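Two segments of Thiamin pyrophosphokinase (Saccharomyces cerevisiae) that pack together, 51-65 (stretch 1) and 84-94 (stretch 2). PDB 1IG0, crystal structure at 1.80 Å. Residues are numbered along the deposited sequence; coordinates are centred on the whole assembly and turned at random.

Stretch 1 51-65: PRPLFYKIWKLHDLK
Stretch 2 84-94: TLRIKYLPNYI

Contact between residues 51-65 and 84-94 of yeast thiamin pyrophosphokinase, which buries 552 Å² summed over both sides. Stretch 1 is a helix from Arg52, with Pro51 at the N-cap, that gives way near Leu61 to a short loop and then to a strand at Leu64 and Lys65. Stretch 2 enters as the last turn of a helix that begins earlier in the chain, leaves helical phi/psi at Tyr89, and becomes a strand at Tyr93. The two helices run in roughly the same direction, their axes 30° apart and 12.9 Å at closest approach, and the side chains of Tyr56, Trp59, Leu85 and Tyr89 bridge the space between them. CA atoms pair Trp59 with Tyr89 at 8.0 Å and Lys65 with Pro91 at 5.0 Å; the chains thus draw together toward their C-terminal ends.

Leu85 (chi1 m, chi2 t) points its CA-to-CB bond toward stretch 1, and its CD1 lies 3.4 Å from Tyr56 OH. That hydroxyl also accepts a hydrogen bond from Arg52 NH1 at 2.8 Å, within the first helix. Lys88 is extended, t through chi3 with chi4 p, and makes little contact.

Tyr89 (phi/psi -112/58, chi1 m, chi2 96°) is the centre of the contact, with 114 Å² covered. Its ring edge meets the face of Trp59 (chi1 t, chi2 -76°): the planes stand at 87°, the centroid of the tyrosine ring is 4.5 Å from that of the indole five-membered ring, and Tyr89 CD2 reaches Trp59 CG at 3.3 Å. Tyr89 CB sits over the six-membered ring, 3.9 Å from its centroid and 11° off the normal, a CH-pi contact. Tyr56 (chi1 m) lies nearly parallel to the Tyr89 ring, at 18°, but slid so far aside that the rings barely overlap. Phe55 (chi1 t) approaches obliquely, its CE2 4.2 Å from Tyr89 CD2. Water 1 joins the helix to the tyrosine, donating to Tyr56 O at 2.7 Å and hydrogen bonding Tyr89 OH at 2.8 Å.

Leu90 (-85/136) turns its CA-to-CB bond away, yet its backbone O lies 3.3 Å from Trp59 CZ2, at the indole edge. Pro91 (-76/156, C-gamma endo) continues the extended path past the same edge, its N 4.1 Å from Trp59 CH2.

Asn92 (-77/-40, chi1 m, chi2 92°) joins the chains through both backbone and side chain. Its N donates to Lys65 O at 2.8 Å, while its OD1 accepts from Lys65 N at 2.8 Å, so one residue engages both backbone polar groups of Lys65. Asn92 ND2 donates to water 2 at 3.0 Å, and that water donates to Asp63 O at 3.1 Å. Lys65 directs its own NZ back to His62 O (2.8 Å) and Asp63 O (2.9 Å).

Tyr93 (-135/156, chi1 m) adds a weak hydrogen bond from its N to Lys65 O at 3.4 Å. Leu64 CD1 (chi1 t, chi2 p) packs at the Tyr93 ring edge, 3.6 Å from CE1. Ile94 (-137/121) points away and makes no contact.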

ATOM      1  N   PRO B  51     -12.500   4.205  15.094  1.00 36.60           N
ATOM      2  CA  PRO B  51     -13.640   4.482  15.970  1.00 36.85           C
ATOM      3  C   PRO B  51     -13.158   4.973  17.332  1.00 37.26           C
ATOM      4  O   PRO B  51     -12.132   4.516  17.836  1.00 37.14           O
ATOM      5  CB  PRO B  51     -14.341   3.131  16.052  1.00 36.08           C
ATOM      6  CG  PRO B  51     -14.092   2.560  14.693  1.00 36.51           C
ATOM      7  CD  PRO B  51     -12.629   2.875  14.475  1.00 36.32           C
ATOM      8  N   ARG B  52     -13.904   5.900  17.925  1.00 37.83           N
ATOM      9  CA  ARG B  52     -13.538   6.465  19.218  1.00 37.91           C
ATOM     10  C   ARG B  52     -13.415   5.470  20.363  1.00 37.00           C
ATOM     11  O   ARG B  52     -12.413   5.463  21.076  1.00 36.77           O
ATOM     12  CB  ARG B  52     -14.519   7.573  19.604  1.00 39.62           C
ATOM     13  CG  ARG B  52     -14.225   8.879  18.907  1.00 42.10           C
ATOM     14  CD  ARG B  52     -15.171   9.980  19.319  1.00 44.56           C
ATOM     15  NE  ARG B  52     -14.623  11.269  18.921  1.00 46.76           N
ATOM     16  CZ  ARG B  52     -13.565  11.825  19.498  1.00 47.18           C
ATOM     17  NH1 ARG B  52     -12.956  11.200  20.499  1.00 48.08           N
ATOM     18  NH2 ARG B  52     -13.116  12.999  19.079  1.00 48.00           N
ATOM     19  N   PRO B  53     -14.437   4.624  20.568  1.00 36.04           N
ATOM     20  CA  PRO B  53     -14.364   3.648  21.657  1.00 34.98           C
ATOM     21  C   PRO B  53     -13.079   2.821  21.581  1.00 33.91           C
ATOM     22  O   PRO B  53     -12.441   2.545  22.597  1.00 33.38           O
ATOM     23  CB  PRO B  53     -15.611   2.801  21.437  1.00 35.95           C
ATOM     24  CG  PRO B  53     -16.577   3.786  20.856  1.00 36.06           C
ATOM     25  CD  PRO B  53     -15.717   4.506  19.847  1.00 36.42           C
ATOM     26  N   LEU B  54     -12.711   2.432  20.365  1.00 32.59           N
ATOM     27  CA  LEU B  54     -11.504   1.642  20.150  1.00 32.00           C
ATOM     28  C   LEU B  54     -10.264   2.482  20.446  1.00 31.13           C
ATOM     29  O   LEU B  54      -9.329   2.016  21.097  1.00 29.96           O
ATOM     30  CB  LEU B  54     -11.452   1.137  18.706  1.00 31.54           C
ATOM     31  CG  LEU B  54     -10.278   0.212  18.372  1.00 32.12           C
ATOM     32  CD1 LEU B  54     -10.340  -1.029  19.252  1.00 31.92           C
ATOM     33  CD2 LEU B  54     -10.328  -0.172  16.904  1.00 32.06           C
ATOM     34  N   PHE B  55     -10.265   3.721  19.964  1.00 31.04           N
ATOM     35  CA  PHE B  55      -9.144   4.628  20.179  1.00 30.89           C
ATOM     36  C   PHE B  55      -8.855   4.772  21.670  1.00 30.71           C
ATOM     37  O   PHE B  55      -7.712   4.645  22.107  1.00 30.12           O
ATOM     38  CB  PHE B  55      -9.457   6.005  19.588  1.00 31.22           C
ATOM     39  CG  PHE B  55      -8.345   7.003  19.756  1.00 31.41           C
ATOM     40  CD1 PHE B  55      -7.230   6.969  18.926  1.00 31.96           C
ATOM     41  CD2 PHE B  55      -8.403   7.961  20.761  1.00 31.58           C
ATOM     42  CE1 PHE B  55      -6.186   7.877  19.094  1.00 32.26           C
ATOM     43  CE2 PHE B  55      -7.365   8.873  20.938  1.00 32.27           C
ATOM     44  CZ  PHE B  55      -6.255   8.831  20.102  1.00 31.92           C
ATOM     45  N   TYR B  56      -9.902   5.040  22.444  1.00 30.52           N
ATOM     46  CA  TYR B  56      -9.781   5.206  23.888  1.00 30.67           C
ATOM     47  C   TYR B  56      -9.118   3.990  24.523  1.00 30.26           C
ATOM     48  O   TYR B  56      -8.268   4.119  25.405  1.00 29.02           O
ATOM     49  CB  TYR B  56     -11.166   5.393  24.515  1.00 32.41           C
ATOM     50  CG  TYR B  56     -11.970   6.550  23.963  1.00 34.41           C
ATOM     51  CD1 TYR B  56     -13.365   6.527  24.000  1.00 35.90           C
ATOM     52  CD2 TYR B  56     -11.344   7.671  23.418  1.00 34.92           C
ATOM     53  CE1 TYR B  56     -14.118   7.590  23.503  1.00 36.58           C
ATOM     54  CE2 TYR B  56     -12.090   8.741  22.922  1.00 35.96           C
ATOM     55  CZ  TYR B  56     -13.475   8.693  22.967  1.00 36.12           C
ATOM     56  OH  TYR B  56     -14.220   9.739  22.474  1.00 37.11           O
ATOM     57  N   LYS B  57      -9.523   2.808  24.070  1.00 29.45           N
ATOM     58  CA  LYS B  57      -8.995   1.556  24.596  1.00 29.28           C
ATOM     59  C   LYS B  57      -7.531   1.329  24.237  1.00 27.87           C
ATOM     60  O   LYS B  57      -6.717   0.994  25.098  1.00 27.45           O
ATOM     61  CB  LYS B  57      -9.834   0.381  24.086  1.00 31.52           C
ATOM     62  CG  LYS B  57      -9.435  -0.961  24.675  1.00 33.74           C
ATOM     63  CD  LYS B  57      -9.515  -0.929  26.193  1.00 36.52           C
ATOM     64  CE  LYS B  57      -9.159  -2.273  26.800  1.00 37.69           C
ATOM     65  NZ  LYS B  57      -9.224  -2.236  28.287  1.00 39.09           N
ATOM     66  N   ILE B  58      -7.200   1.500  22.962  1.00 27.24           N
ATOM     67  CA  ILE B  58      -5.832   1.315  22.501  1.00 26.87           C
ATOM     68  C   ILE B  58      -4.905   2.326  23.168  1.00 25.74           C
ATOM     69  O   ILE B  58      -3.744   2.032  23.450  1.00 25.18           O
ATOM     70  CB  ILE B  58      -5.747   1.461  20.967  1.00 27.61           C
ATOM     71  CG1 ILE B  58      -6.432   0.262  20.306  1.00 27.52           C
ATOM     72  CG2 ILE B  58      -4.295   1.576  20.529  1.00 28.98           C
ATOM     73  CD1 ILE B  58      -6.527   0.358  18.804  1.00 29.95           C
ATOM     74  N   TRP B  59      -5.426   3.521  23.421  1.00 24.97           N
ATOM     75  CA  TRP B  59      -4.637   4.558  24.072  1.00 25.07           C
ATOM     76  C   TRP B  59      -4.337   4.126  25.507  1.00 25.15           C
ATOM     77  O   TRP B  59      -3.206   4.236  25.979  1.00 25.23           O
ATOM     78  CB  TRP B  59      -5.406   5.884  24.066  1.00 24.09           C
ATOM     79  CG  TRP B  59      -4.648   7.035  24.665  1.00 23.30           C
ATOM     80  CD1 TRP B  59      -4.426   7.272  25.992  1.00 23.65           C
ATOM     81  CD2 TRP B  59      -4.010   8.104  23.954  1.00 22.70           C
ATOM     82  NE1 TRP B  59      -3.689   8.423  26.151  1.00 23.61           N
ATOM     83  CE2 TRP B  59      -3.417   8.953  24.917  1.00 22.89           C
ATOM     84  CE3 TRP B  59      -3.875   8.424  22.596  1.00 22.51           C
ATOM     85  CZ2 TRP B  59      -2.709  10.107  24.565  1.00 21.59           C
ATOM     86  CZ3 TRP B  59      -3.168   9.575  22.245  1.00 22.79           C
ATOM     87  CH2 TRP B  59      -2.591  10.399  23.229  1.00 21.99           C
ATOM     88  N   LYS B  60      -5.356   3.619  26.191  1.00 26.15           N
ATOM     89  CA  LYS B  60      -5.203   3.169  27.568  1.00 27.34           C
ATOM     90  C   LYS B  60      -4.298   1.941  27.661  1.00 26.82           C
ATOM     91  O   LYS B  60      -3.613   1.740  28.665  1.00 26.58           O
ATOM     92  CB  LYS B  60      -6.576   2.846  28.166  1.00 29.85           C
ATOM     93  CG  LYS B  60      -6.554   2.544  29.658  1.00 33.75           C
ATOM     94  CD  LYS B  60      -7.961   2.330  30.204  1.00 36.68           C
ATOM     95  CE  LYS B  60      -7.954   2.166  31.720  1.00 38.55           C
ATOM     96  NZ  LYS B  60      -7.132   1.001  32.152  1.00 40.15           N
ATOM     97  N   LEU B  61      -4.293   1.126  26.610  1.00 25.97           N
ATOM     98  CA  LEU B  61      -3.482  -0.088  26.583  1.00 25.33           C
ATOM     99  C   LEU B  61      -2.006   0.148  26.282  1.00 24.52           C
ATOM    100  O   LEU B  61      -1.190  -0.767  26.405  1.00 23.65           O
ATOM    101  CB  LEU B  61      -4.051  -1.079  25.565  1.00 26.58           C
ATOM    102  CG  LEU B  61      -5.340  -1.801  25.955  1.00 28.04           C
ATOM    103  CD1 LEU B  61      -5.826  -2.648  24.790  1.00 28.99           C
ATOM    104  CD2 LEU B  61      -5.082  -2.667  27.178  1.00 28.79           C
ATOM    105  N   HIS B  62      -1.658   1.364  25.881  1.00 23.25           N
ATOM    106  CA  HIS B  62      -0.268   1.672  25.578  1.00 21.94           C
ATOM    107  C   HIS B  62       0.273   2.757  26.497  1.00 21.56           C
ATOM    108  O   HIS B  62      -0.449   3.670  26.891  1.00 21.21           O
ATOM    109  CB  HIS B  62      -0.121   2.083  24.112  1.00 20.94           C
ATOM    110  CG  HIS B  62      -0.424   0.974  23.152  1.00 21.12           C
ATOM    111  ND1 HIS B  62      -1.702   0.511  22.933  1.00 19.49           N
ATOM    112  CD2 HIS B  62       0.391   0.199  22.398  1.00 20.20           C
ATOM    113  CE1 HIS B  62      -1.663  -0.503  22.085  1.00 19.24           C
ATOM    114  NE2 HIS B  62      -0.403  -0.711  21.746  1.00 19.59           N
ATOM    115  N   ASP B  63       1.550   2.639  26.841  1.00 21.47           N
ATOM    116  CA  ASP B  63       2.196   3.588  27.737  1.00 21.79           C
ATOM    117  C   ASP B  63       2.553   4.915  27.075  1.00 21.61           C
ATOM    118  O   ASP B  63       1.958   5.951  27.380  1.00 22.99           O
ATOM    119  CB  ASP B  63       3.449   2.946  28.342  1.00 22.43           C
ATOM    120  CG  ASP B  63       4.241   3.905  29.209  1.00 24.49           C
ATOM    121  OD1 ASP B  63       3.629   4.801  29.827  1.00 24.62           O
ATOM    122  OD2 ASP B  63       5.478   3.754  29.285  1.00 25.06           O
ATOM    123  N   LEU B  64       3.525   4.883  26.170  1.00 20.43           N
ATOM    124  CA  LEU B  64       3.964   6.090  25.479  1.00 18.90           C
ATOM    125  C   LEU B  64       3.149   6.380  24.221  1.00 19.73           C
ATOM    126  O   LEU B  64       2.734   5.465  23.512  1.00 19.02           O
ATOM    127  CB  LEU B  64       5.444   5.962  25.099  1.00 18.85           C
ATOM    128  CG  LEU B  64       6.118   7.198  24.493  1.00 18.63           C
ATOM    129  CD1 LEU B  64       6.306   8.254  25.569  1.00 19.45           C
ATOM    130  CD2 LEU B  64       7.464   6.814  23.906  1.00 18.56           C
ATOM    131  N   LYS B  65       2.914   7.663  23.960  1.00 19.46           N
ATOM    132  CA  LYS B  65       2.187   8.089  22.768  1.00 19.84           C
ATOM    133  C   LYS B  65       3.040   9.118  22.045  1.00 19.24           C
ATOM    134  O   LYS B  65       3.421  10.140  22.620  1.00 18.07           O
ATOM    135  CB  LYS B  65       0.833   8.711  23.123  1.00 19.13           C
ATOM    136  CG  LYS B  65      -0.189   7.735  23.682  1.00 21.49           C
ATOM    137  CD  LYS B  65       0.023   7.497  25.166  1.00 22.20           C
ATOM    138  CE  LYS B  65      -1.022   6.544  25.721  1.00 23.52           C
ATOM    139  NZ  LYS B  65      -0.907   6.426  27.197  1.00 24.75           N
ATOM    140  N   THR B  84     -12.342  18.191  27.220  1.00 46.25           N
ATOM    141  CA  THR B  84     -12.008  17.322  28.340  1.00 45.18           C
ATOM    142  C   THR B  84     -11.226  16.112  27.844  1.00 44.17           C
ATOM    143  O   THR B  84     -10.208  15.736  28.425  1.00 44.02           O
ATOM    144  CB  THR B  84     -13.275  16.824  29.063  1.00 45.81           C
ATOM    145  OG1 THR B  84     -14.007  17.943  29.581  1.00 46.10           O
ATOM    146  CG2 THR B  84     -12.902  15.889  30.203  1.00 46.13           C
ATOM    147  N   LEU B  85     -11.710  15.504  26.766  1.00 42.92           N
ATOM    148  CA  LEU B  85     -11.051  14.340  26.194  1.00 41.74           C
ATOM    149  C   LEU B  85      -9.741  14.728  25.519  1.00 40.48           C
ATOM    150  O   LEU B  85      -8.734  14.034  25.658  1.00 40.22           O
ATOM    151  CB  LEU B  85     -11.974  13.646  25.187  1.00 42.65           C
ATOM    152  CG  LEU B  85     -13.209  12.962  25.780  1.00 42.75           C
ATOM    153  CD1 LEU B  85     -14.014  12.304  24.670  1.00 43.02           C
ATOM    154  CD2 LEU B  85     -12.776  11.927  26.812  1.00 43.07           C
ATOM    155  N   ARG B  86      -9.754  15.841  24.792  1.00 38.98           N
ATOM    156  CA  ARG B  86      -8.553  16.308  24.112  1.00 37.84           C
ATOM    157  C   ARG B  86      -7.416  16.467  25.115  1.00 37.16           C
ATOM    158  O   ARG B  86      -6.286  16.060  24.851  1.00 37.04           O
ATOM    159  CB  ARG B  86      -8.814  17.641  23.412  1.00 37.84           C
ATOM    160  CG  ARG B  86      -7.557  18.298  22.868  1.00 38.01           C
ATOM    161  CD  ARG B  86      -7.857  19.667  22.292  1.00 37.23           C
ATOM    162  NE  ARG B  86      -8.397  19.600  20.941  1.00 37.38           N
ATOM    163  CZ  ARG B  86      -8.965  20.626  20.318  1.00 36.98           C
ATOM    164  NH1 ARG B  86      -9.074  21.798  20.931  1.00 36.65           N
ATOM    165  NH2 ARG B  86      -9.408  20.486  19.077  1.00 37.29           N
ATOM    166  N   ILE B  87      -7.722  17.065  26.262  1.00 36.21           N
ATOM    167  CA  ILE B  87      -6.730  17.266  27.310  1.00 35.86           C
ATOM    168  C   ILE B  87      -6.348  15.923  27.924  1.00 35.46           C
ATOM    169  O   ILE B  87      -5.227  15.737  28.395  1.00 35.38           O
ATOM    170  CB  ILE B  87      -7.273  18.205  28.418  1.00 36.80           C
ATOM    171  CG1 ILE B  87      -7.175  19.660  27.956  1.00 37.32           C
ATOM    172  CG2 ILE B  87      -6.496  18.009  29.714  1.00 37.57           C
ATOM    173  CD1 ILE B  87      -5.749  20.133  27.729  1.00 37.61           C
ATOM    174  N   LYS B  88      -7.293  14.991  27.908  1.00 34.80           N
ATOM    175  CA  LYS B  88      -7.062  13.662  28.456  1.00 34.10           C
ATOM    176  C   LYS B  88      -6.137  12.849  27.558  1.00 32.85           C
ATOM    177  O   LYS B  88      -5.424  11.963  28.029  1.00 33.19           O
ATOM    178  CB  LYS B  88      -8.392  12.923  28.624  1.00 34.82           C
ATOM    179  CG  LYS B  88      -8.250  11.465  29.037  1.00 36.85           C
ATOM    180  CD  LYS B  88      -9.607  10.795  29.191  1.00 38.09           C
ATOM    181  CE  LYS B  88      -9.463   9.305  29.474  1.00 38.87           C
ATOM    182  NZ  LYS B  88      -8.685   9.041  30.717  1.00 39.78           N
ATOM    183  N   TYR B  89      -6.144  13.155  26.265  1.00 31.60           N
ATOM    184  CA  TYR B  89      -5.312  12.420  25.323  1.00 30.35           C
ATOM    185  C   TYR B  89      -4.168  13.218  24.712  1.00 29.09           C
ATOM    186  O   TYR B  89      -4.058  13.345  23.491  1.00 27.72           O
ATOM    187  CB  TYR B  89      -6.192  11.816  24.226  1.00 31.27           C
ATOM    188  CG  TYR B  89      -7.199  10.836  24.780  1.00 32.27           C
ATOM    189  CD1 TYR B  89      -8.501  11.232  25.078  1.00 33.00           C
ATOM    190  CD2 TYR B  89      -6.828   9.527  25.071  1.00 32.35           C
ATOM    191  CE1 TYR B  89      -9.409  10.345  25.659  1.00 33.56           C
ATOM    192  CE2 TYR B  89      -7.720   8.635  25.651  1.00 33.38           C
ATOM    193  CZ  TYR B  89      -9.008   9.049  25.944  1.00 33.30           C
ATOM    194  OH  TYR B  89      -9.889   8.169  26.529  1.00 34.49           O
ATOM    195  N   LEU B  90      -3.310  13.747  25.579  1.00 27.39           N
ATOM    196  CA  LEU B  90      -2.151  14.515  25.146  1.00 25.57           C
ATOM    197  C   LEU B  90      -1.021  13.541  24.834  1.00 24.12           C
ATOM    198  O   LEU B  90      -0.781  12.600  25.589  1.00 23.72           O
ATOM    199  CB  LEU B  90      -1.692  15.461  26.261  1.00 25.75           C
ATOM    200  CG  LEU B  90      -2.637  16.571  26.727  1.00 25.67           C
ATOM    201  CD1 LEU B  90      -2.072  17.229  27.974  1.00 26.42           C
ATOM    202  CD2 LEU B  90      -2.819  17.594  25.619  1.00 26.15           C
ATOM    203  N   PRO B  91      -0.317  13.744  23.713  1.00 23.20           N
ATOM    204  CA  PRO B  91       0.785  12.842  23.370  1.00 23.60           C
ATOM    205  C   PRO B  91       1.992  13.161  24.251  1.00 23.42           C
ATOM    206  O   PRO B  91       2.110  14.276  24.765  1.00 23.58           O
ATOM    207  CB  PRO B  91       1.041  13.163  21.903  1.00 22.60           C
ATOM    208  CG  PRO B  91       0.762  14.630  21.849  1.00 22.68           C
ATOM    209  CD  PRO B  91      -0.510  14.762  22.665  1.00 22.62           C
ATOM    210  N   ASN B  92       2.882  12.191  24.434  1.00 22.68           N
ATOM    211  CA  ASN B  92       4.066  12.423  25.249  1.00 21.59           C
ATOM    212  C   ASN B  92       5.094  13.223  24.460  1.00 21.96           C
ATOM    213  O   ASN B  92       5.743  14.115  25.004  1.00 21.62           O
ATOM    214  CB  ASN B  92       4.683  11.102  25.715  1.00 21.82           C
ATOM    215  CG  ASN B  92       3.758  10.310  26.617  1.00 21.58           C
ATOM    216  OD1 ASN B  92       2.994   9.465  26.153  1.00 20.92           O
ATOM    217  ND2 ASN B  92       3.814  10.589  27.915  1.00 22.67           N
ATOM    218  N   TYR B  93       5.236  12.901  23.177  1.00 20.53           N
ATOM    219  CA  TYR B  93       6.182  13.602  22.313  1.00 20.84           C
ATOM    220  C   TYR B  93       5.592  13.959  20.953  1.00 20.96           C
ATOM    221  O   TYR B  93       4.652  13.325  20.472  1.00 20.84           O
ATOM    222  CB  TYR B  93       7.423  12.751  22.021  1.00 20.43           C
ATOM    223  CG  TYR B  93       8.257  12.317  23.200  1.00 20.38           C
ATOM    224  CD1 TYR B  93       8.052  11.078  23.806  1.00 19.49           C
ATOM    225  CD2 TYR B  93       9.302  13.114  23.664  1.00 20.08           C
ATOM    226  CE1 TYR B  93       8.873  10.638  24.840  1.00 20.52           C
ATOM    227  CE2 TYR B  93      10.129  12.686  24.699  1.00 20.30           C
ATOM    228  CZ  TYR B  93       9.911  11.446  25.280  1.00 20.79           C
ATOM    229  OH  TYR B  93      10.741  11.005  26.284  1.00 20.32           O
ATOM    230  N   ILE B  94       6.179  14.983  20.344  1.00 20.53           N
ATOM    231  CA  ILE B  94       5.837  15.434  19.002  1.00 20.53           C
ATOM    232  C   ILE B  94       7.223  15.678  18.417  1.00 20.64           C
ATOM    233  O   ILE B  94       7.997  16.469  18.961  1.00 20.04           O
ATOM    234  CB  ILE B  94       5.053  16.758  18.987  1.00 20.26           C
ATOM    235  CG1 ILE B  94       3.658  16.553  19.576  1.00 21.04           C
ATOM    236  CG2 ILE B  94       4.943  17.268  17.556  1.00 21.31           C
ATOM    237  CD1 ILE B  94       2.798  17.814  19.553  1.00 21.30           C
TER
HETATM  238  O   HOH W   1      -8.609   5.841  27.455  1.00 32.99           O
HETATM  239  O   HOH W   2       3.227   8.005  29.246  1.00 50.68           O